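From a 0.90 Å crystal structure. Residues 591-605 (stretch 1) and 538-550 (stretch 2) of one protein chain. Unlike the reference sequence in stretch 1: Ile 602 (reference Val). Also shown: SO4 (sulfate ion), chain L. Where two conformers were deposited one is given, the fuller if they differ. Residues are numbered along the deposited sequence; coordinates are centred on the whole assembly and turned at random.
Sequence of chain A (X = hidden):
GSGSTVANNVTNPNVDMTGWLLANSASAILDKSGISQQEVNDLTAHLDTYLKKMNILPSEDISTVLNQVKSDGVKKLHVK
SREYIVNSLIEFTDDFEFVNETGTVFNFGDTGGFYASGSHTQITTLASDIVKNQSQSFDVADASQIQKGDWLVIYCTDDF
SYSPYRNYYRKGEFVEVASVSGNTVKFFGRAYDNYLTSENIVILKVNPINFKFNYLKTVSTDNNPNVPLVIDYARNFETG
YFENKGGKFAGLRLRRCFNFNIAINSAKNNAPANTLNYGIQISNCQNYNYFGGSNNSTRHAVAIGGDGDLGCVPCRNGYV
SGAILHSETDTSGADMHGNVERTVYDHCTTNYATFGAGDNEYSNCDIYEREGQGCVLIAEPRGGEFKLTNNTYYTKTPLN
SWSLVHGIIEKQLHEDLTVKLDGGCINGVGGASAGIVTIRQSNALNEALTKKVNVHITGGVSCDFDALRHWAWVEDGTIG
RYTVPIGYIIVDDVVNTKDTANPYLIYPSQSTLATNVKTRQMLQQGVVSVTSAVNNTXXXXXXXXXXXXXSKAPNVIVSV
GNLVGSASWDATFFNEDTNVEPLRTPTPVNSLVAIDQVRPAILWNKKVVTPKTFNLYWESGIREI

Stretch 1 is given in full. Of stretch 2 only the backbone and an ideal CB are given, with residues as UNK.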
# COMPACT_ATOMS: atom_id res chain seq x y z
N SER A 591 25.20 -35.69 -17.62
CA SER A 591 25.73 -36.18 -18.88
C SER A 591 25.46 -35.29 -20.08
O SER A 591 26.18 -35.45 -21.10
CB SER A 591 25.23 -37.62 -19.14
OG SER A 591 23.86 -37.67 -19.50
N LEU A 592 24.51 -34.38 -20.01
CA LEU A 592 24.15 -33.51 -21.14
C LEU A 592 23.52 -32.27 -20.51
O LEU A 592 22.75 -32.40 -19.57
CB LEU A 592 23.14 -34.18 -22.07
CG LEU A 592 22.68 -33.29 -23.23
CD1 LEU A 592 22.57 -34.11 -24.51
CD2 LEU A 592 21.38 -32.60 -22.89
N VAL A 593 23.84 -31.10 -21.09
CA VAL A 593 23.18 -29.86 -20.71
C VAL A 593 22.81 -29.09 -21.97
O VAL A 593 23.60 -29.03 -22.92
CB VAL A 593 24.03 -29.00 -19.75
CG1 VAL A 593 25.32 -28.48 -20.39
CG2 VAL A 593 23.20 -27.88 -19.16
N ALA A 594 21.64 -28.47 -21.93
CA ALA A 594 21.21 -27.52 -22.96
C ALA A 594 20.40 -26.44 -22.24
O ALA A 594 20.10 -26.55 -21.06
CB ALA A 594 20.41 -28.19 -24.04
N ILE A 595 20.00 -25.42 -23.04
CA ILE A 595 19.15 -24.37 -22.43
C ILE A 595 17.91 -24.89 -21.77
O ILE A 595 17.39 -24.28 -20.85
CB ILE A 595 18.77 -23.28 -23.42
CG1 ILE A 595 18.06 -23.75 -24.66
CG2 ILE A 595 19.95 -22.46 -23.80
CD1 ILE A 595 17.90 -22.43 -25.48
N ASP A 596 17.43 -26.01 -22.34
CA ASP A 596 16.15 -26.61 -22.05
C ASP A 596 16.29 -28.06 -21.55
O ASP A 596 15.22 -28.71 -21.47
CB ASP A 596 15.27 -26.51 -23.32
CG ASP A 596 15.75 -27.32 -24.50
OD1 ASP A 596 16.97 -27.57 -24.63
OD2 ASP A 596 14.97 -27.82 -25.36
N GLN A 597 17.46 -28.61 -21.20
CA GLN A 597 17.60 -30.05 -20.91
C GLN A 597 18.74 -30.28 -19.93
O GLN A 597 19.77 -29.62 -19.95
CB GLN A 597 17.92 -30.85 -22.18
CG GLN A 597 16.78 -30.83 -23.19
CD GLN A 597 17.10 -31.68 -24.38
OE1 GLN A 597 18.24 -31.77 -24.83
NE2 GLN A 597 16.05 -32.33 -24.90
N VAL A 598 18.51 -31.32 -19.10
CA VAL A 598 19.57 -31.92 -18.28
C VAL A 598 19.49 -33.43 -18.44
O VAL A 598 18.47 -33.95 -18.93
CB VAL A 598 19.51 -31.50 -16.81
CG1 VAL A 598 19.63 -29.98 -16.67
CG2 VAL A 598 18.25 -31.99 -16.12
N ARG A 599 20.50 -34.15 -17.99
CA ARG A 599 20.48 -35.61 -18.11
C ARG A 599 21.34 -36.24 -17.05
O ARG A 599 22.50 -36.64 -17.29
CB ARG A 599 20.88 -36.08 -19.52
CG ARG A 599 20.53 -37.56 -19.71
CD ARG A 599 20.97 -38.07 -21.10
NE ARG A 599 20.47 -39.43 -21.25
CZ ARG A 599 20.67 -40.17 -22.35
NH1 ARG A 599 21.42 -39.74 -23.32
NH2 ARG A 599 20.10 -41.34 -22.41
N PRO A 600 20.81 -36.40 -15.83
CA PRO A 600 21.58 -37.03 -14.76
C PRO A 600 21.96 -38.47 -15.13
O PRO A 600 21.21 -39.17 -15.80
CB PRO A 600 20.57 -37.03 -13.61
CG PRO A 600 19.55 -36.08 -13.95
CD PRO A 600 19.46 -35.98 -15.40
N ALA A 601 23.12 -38.87 -14.64
CA ALA A 601 23.62 -40.23 -14.87
C ALA A 601 24.56 -40.63 -13.75
O ALA A 601 25.07 -39.80 -13.01
CB ALA A 601 24.33 -40.30 -16.23
N ILE A 602 24.83 -41.94 -13.70
CA ILE A 602 25.91 -42.51 -12.93
C ILE A 602 26.96 -43.07 -13.87
O ILE A 602 26.62 -43.77 -14.84
CB ILE A 602 25.36 -43.72 -12.06
CG1 ILE A 602 24.42 -43.22 -11.01
CG2 ILE A 602 26.52 -44.53 -11.49
CD1 ILE A 602 25.12 -42.10 -10.34
N LEU A 603 28.22 -42.81 -13.55
CA LEU A 603 29.37 -43.49 -14.17
C LEU A 603 29.87 -44.52 -13.14
O LEU A 603 30.17 -44.17 -11.99
CB LEU A 603 30.46 -42.52 -14.54
CG LEU A 603 30.08 -41.46 -15.58
CD1 LEU A 603 31.22 -40.51 -15.82
CD2 LEU A 603 29.65 -42.07 -16.88
N TRP A 604 29.95 -45.77 -13.55
CA TRP A 604 30.38 -46.85 -12.68
C TRP A 604 31.88 -47.05 -12.74
O TRP A 604 32.46 -47.03 -13.85
CB TRP A 604 29.68 -48.18 -13.08
CG TRP A 604 28.19 -48.09 -12.99
CD1 TRP A 604 27.31 -48.02 -14.02
CD2 TRP A 604 27.41 -48.07 -11.77
NE1 TRP A 604 26.01 -47.94 -13.54
CE2 TRP A 604 26.06 -47.97 -12.17
CE3 TRP A 604 27.71 -48.11 -10.43
CZ2 TRP A 604 25.01 -47.91 -11.24
CZ3 TRP A 604 26.68 -48.05 -9.48
CH2 TRP A 604 25.35 -47.95 -9.92
N ASN A 605 32.51 -47.34 -11.63
CA ASN A 605 33.91 -47.75 -11.63
C ASN A 605 34.11 -49.22 -11.95
O ASN A 605 35.23 -49.61 -12.28
CB ASN A 605 34.62 -47.37 -10.32
CG ASN A 605 33.99 -48.01 -9.09
OD1 ASN A 605 32.78 -48.25 -9.03
ND2 ASN A 605 34.82 -48.25 -8.09
N UNK A 538 27.69 -47.05 -17.59
CA UNK A 538 26.96 -45.86 -17.15
C UNK A 538 25.51 -46.27 -17.00
O UNK A 538 25.04 -47.16 -17.73
CB UNK A 538 27.11 -44.69 -18.13
N UNK A 539 24.78 -45.60 -16.12
CA UNK A 539 23.33 -45.73 -16.04
C UNK A 539 22.76 -44.31 -16.15
O UNK A 539 22.98 -43.51 -15.25
CB UNK A 539 22.89 -46.42 -14.75
N UNK A 540 22.06 -44.03 -17.25
CA UNK A 540 21.67 -42.68 -17.59
C UNK A 540 20.18 -42.53 -17.48
O UNK A 540 19.44 -43.35 -18.04
CB UNK A 540 22.14 -42.31 -19.00
N UNK A 541 19.69 -41.47 -16.81
CA UNK A 541 18.30 -41.13 -16.94
C UNK A 541 18.02 -40.72 -18.39
O UNK A 541 18.91 -40.25 -19.10
CB UNK A 541 17.92 -40.02 -15.96
N UNK A 542 16.77 -40.86 -18.84
CA UNK A 542 16.40 -40.24 -20.07
C UNK A 542 16.56 -38.72 -19.94
O UNK A 542 16.43 -38.15 -18.85
CB UNK A 542 14.97 -40.62 -20.45
N UNK A 543 16.81 -38.05 -21.06
CA UNK A 543 16.92 -36.59 -21.03
C UNK A 543 15.66 -36.00 -20.44
O UNK A 543 14.52 -36.44 -20.70
CB UNK A 543 17.17 -36.02 -22.43
N UNK A 544 15.86 -34.98 -19.63
CA UNK A 544 14.80 -34.24 -18.96
C UNK A 544 14.63 -32.90 -19.64
O UNK A 544 15.57 -32.11 -19.75
CB UNK A 544 15.10 -34.06 -17.47
N UNK A 545 13.41 -32.64 -20.14
CA UNK A 545 13.05 -31.39 -20.74
C UNK A 545 12.48 -30.46 -19.68
O UNK A 545 11.50 -30.76 -19.01
CB UNK A 545 12.05 -31.61 -21.88
N UNK A 546 13.14 -29.33 -19.49
CA UNK A 546 12.80 -28.41 -18.42
C UNK A 546 11.55 -27.59 -18.77
O UNK A 546 11.41 -27.07 -19.87
CB UNK A 546 13.98 -27.48 -18.13
N UNK A 547 10.66 -27.43 -17.76
CA UNK A 547 9.48 -26.61 -18.00
C UNK A 547 9.81 -25.17 -18.32
O UNK A 547 9.21 -24.54 -19.23
CB UNK A 547 8.56 -26.66 -16.78
N UNK A 548 10.71 -24.60 -17.53
CA UNK A 548 11.17 -23.24 -17.74
C UNK A 548 12.52 -23.31 -18.44
O UNK A 548 13.44 -23.99 -17.98
CB UNK A 548 11.26 -22.47 -16.42
N UNK A 549 12.66 -22.62 -19.58
CA UNK A 549 13.91 -22.70 -20.32
C UNK A 549 14.77 -21.48 -20.01
O UNK A 549 14.30 -20.39 -19.79
CB UNK A 549 13.65 -22.81 -21.82
N UNK A 550 16.07 -21.76 -19.97
CA UNK A 550 17.05 -20.70 -19.69
C UNK A 550 17.50 -20.02 -20.99
O UNK A 550 17.35 -20.53 -22.08
CB UNK A 550 18.26 -21.27 -18.95
S SO4 L . 20.63 -45.05 -22.76
O1 SO4 L . 20.97 -46.38 -23.34
O2 SO4 L . 21.53 -44.75 -21.61
O3 SO4 L . 19.21 -45.09 -22.26
O4 SO4 L . 20.74 -43.99 -23.84

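Stretch 2 runs antiparallel to stretch 1, in two short ladders whose register shifts by one between Val 598 and Ala 601.

Position 538 is extended, and its CB lies 3.5 Å from Ile 602 O and 3.9 Å from Leu 603 CD2. A small or apolar side chain would suit this flank. It is Ala 538, whose CB packs on Leu 603.

At 539 the backbone pairs with Ile 602 through two hydrogen bonds, N to Ile 602 O and O from Ile 602 N, both 2.9 Å. The CB points to the other face of the sheet, 3.7 Å from Trp 604 NE1, an indole donor. A short acceptor such as serine, threonine or aspartate fits. Thr 539 is found, and Trp 604 NE1 donates to its OG1 at 2.8 Å, near the ring plane.

The CB of 540 lies 4.1 Å from Ala 601 CB and 4.0 Å from Arg 599 NE. Beside a guanidinium an acid would be the simple guess, but the sulfate nearby offers a site for a base as well. The residue is Arg 540. Each guanidinium has an atom of the other over one face, the planes tilted, with Arg 599 NH1 3.7 Å from Arg 540 NH2. The sulfate bridges these like charges: O4 accepts from Arg 540 NH2 at 2.8 Å and from Arg 599 NH2 at 3.1 Å, while O2 accepts from Arg 540 NE at 2.9 Å.

Position 541 points toward stretch 1, its CB 3.4 Å from Pro 600 O, which favours a small residue. Ala 541 fills it. Its N donates to Pro 600 O (2.9 Å) and its O accepts from Arg 599 NE (2.8 Å), tying down the break in register.

Position 542 points away, so many polar residues would serve; it is Asn 542.

At 543 the CB points sideways, 4.5 Å from Arg 599 CD and 4.6 Å from Gln 597 NE2. Aliphatic or polar chains could both lie here. Val 543 places CG2 3.6 Å from Gln 597 CD.

Position 544 pairs with Val 598, its N donating to Val 598 O at 2.9 Å. Val 598 and Pro 600 offer an apolar surface, inviting a branched aliphatic. Ile 544 reaches Pro 600 CD with CD1 at 3.7 Å.

At 545 the amide of Gln 597 and the carboxylate of Asp 596 call for a polar chain. Asn 545 OD1 accepts from Gln 597 NE2 at 2.9 Å, and water links it to Asp 596 OD2.

Position 546 points toward stretch 1, its CB 3.8 Å from Asp 596 O, with Val 598 CG2 within reach of a longer aliphatic. Leu 546 brings CD2 to 4.4 Å from Val 598 CG2, and its N donates to Asp 596 O at 2.9 Å.

Positions 547 and 548 point away and leave the choice open: Lys 547 and Tyr 548.

At 549, sideways near Asp 596 CB, a flexible chain would do. Lys 549 lays CG 3.8 Å from Asp 596 CB, but its end leads away.

At 550 the CB is 3.7 Å from Ile 595 O, and several large residues could fit. Tyr 550 has its ring edge there, and its N donates to Ile 595 O at 3.0 Å.

Stretch 2 (538-550) ATRANVINLKYKY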
# COMPACT_ATOMS: atom_id res chain seq x y z
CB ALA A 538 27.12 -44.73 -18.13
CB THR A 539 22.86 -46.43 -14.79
OG1 THR A 539 23.45 -47.78 -14.72
CG2 THR A 539 21.37 -46.51 -14.70
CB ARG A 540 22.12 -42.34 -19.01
CG ARG A 540 23.59 -42.74 -19.24
CD ARG A 540 24.20 -42.13 -20.54
NE ARG A 540 23.52 -42.64 -21.73
CZ ARG A 540 23.96 -42.34 -22.95
NH1 ARG A 540 25.03 -41.58 -23.11
NH2 ARG A 540 23.31 -42.81 -24.01
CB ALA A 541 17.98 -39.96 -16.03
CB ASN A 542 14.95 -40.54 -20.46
CG ASN A 542 14.65 -41.98 -20.77
OD1 ASN A 542 15.52 -42.87 -20.88
ND2 ASN A 542 13.41 -42.22 -20.88
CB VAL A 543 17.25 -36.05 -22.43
CG1 VAL A 543 16.11 -36.21 -23.42
CG2 VAL A 543 17.64 -34.58 -22.35
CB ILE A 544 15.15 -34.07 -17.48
CG1 ILE A 544 15.37 -35.43 -16.81
CG2 ILE A 544 14.11 -33.25 -16.77
CD1 ILE A 544 15.80 -35.32 -15.40
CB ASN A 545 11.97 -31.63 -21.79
CG ASN A 545 12.58 -32.40 -22.95
OD1 ASN A 545 13.49 -31.91 -23.65
ND2 ASN A 545 12.18 -33.64 -23.12
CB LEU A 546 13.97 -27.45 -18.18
CG LEU A 546 15.30 -28.12 -17.80
CD1 LEU A 546 16.38 -27.06 -17.74
CD2 LEU A 546 15.16 -28.95 -16.53
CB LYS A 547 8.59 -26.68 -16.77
CG LYS A 547 7.41 -25.70 -16.89
CD LYS A 547 6.41 -25.93 -15.78
CE LYS A 547 5.27 -24.95 -15.79
NZ LYS A 547 4.37 -25.15 -14.64
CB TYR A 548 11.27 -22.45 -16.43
CG TYR A 548 9.97 -22.41 -15.64
CD1 TYR A 548 9.02 -21.42 -15.82
CD2 TYR A 548 9.71 -23.38 -14.67
CE1 TYR A 548 7.86 -21.39 -15.08
CE2 TYR A 548 8.54 -23.36 -13.92
CZ TYR A 548 7.60 -22.37 -14.12
OH TYR A 548 6.43 -22.30 -13.40
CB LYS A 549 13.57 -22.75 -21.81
CG LYS A 549 12.70 -23.94 -22.14
CD LYS A 549 12.27 -24.00 -23.58
CE LYS A 549 11.34 -22.83 -23.76
NZ LYS A 549 10.51 -23.02 -24.99
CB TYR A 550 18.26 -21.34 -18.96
CG TYR A 550 17.87 -21.91 -17.61
CD1 TYR A 550 17.74 -21.08 -16.53
CD2 TYR A 550 17.59 -23.25 -17.43
CE1 TYR A 550 17.35 -21.55 -15.27
CE2 TYR A 550 17.21 -23.75 -16.20
CZ TYR A 550 17.07 -22.88 -15.14
OH TYR A 550 16.64 -23.42 -13.93
O HOH W 1 18.45 -43.03 -20.67
O HOH W 2 13.61 -29.91 -25.21
O HOH W 3 12.95 -29.10 -24.13
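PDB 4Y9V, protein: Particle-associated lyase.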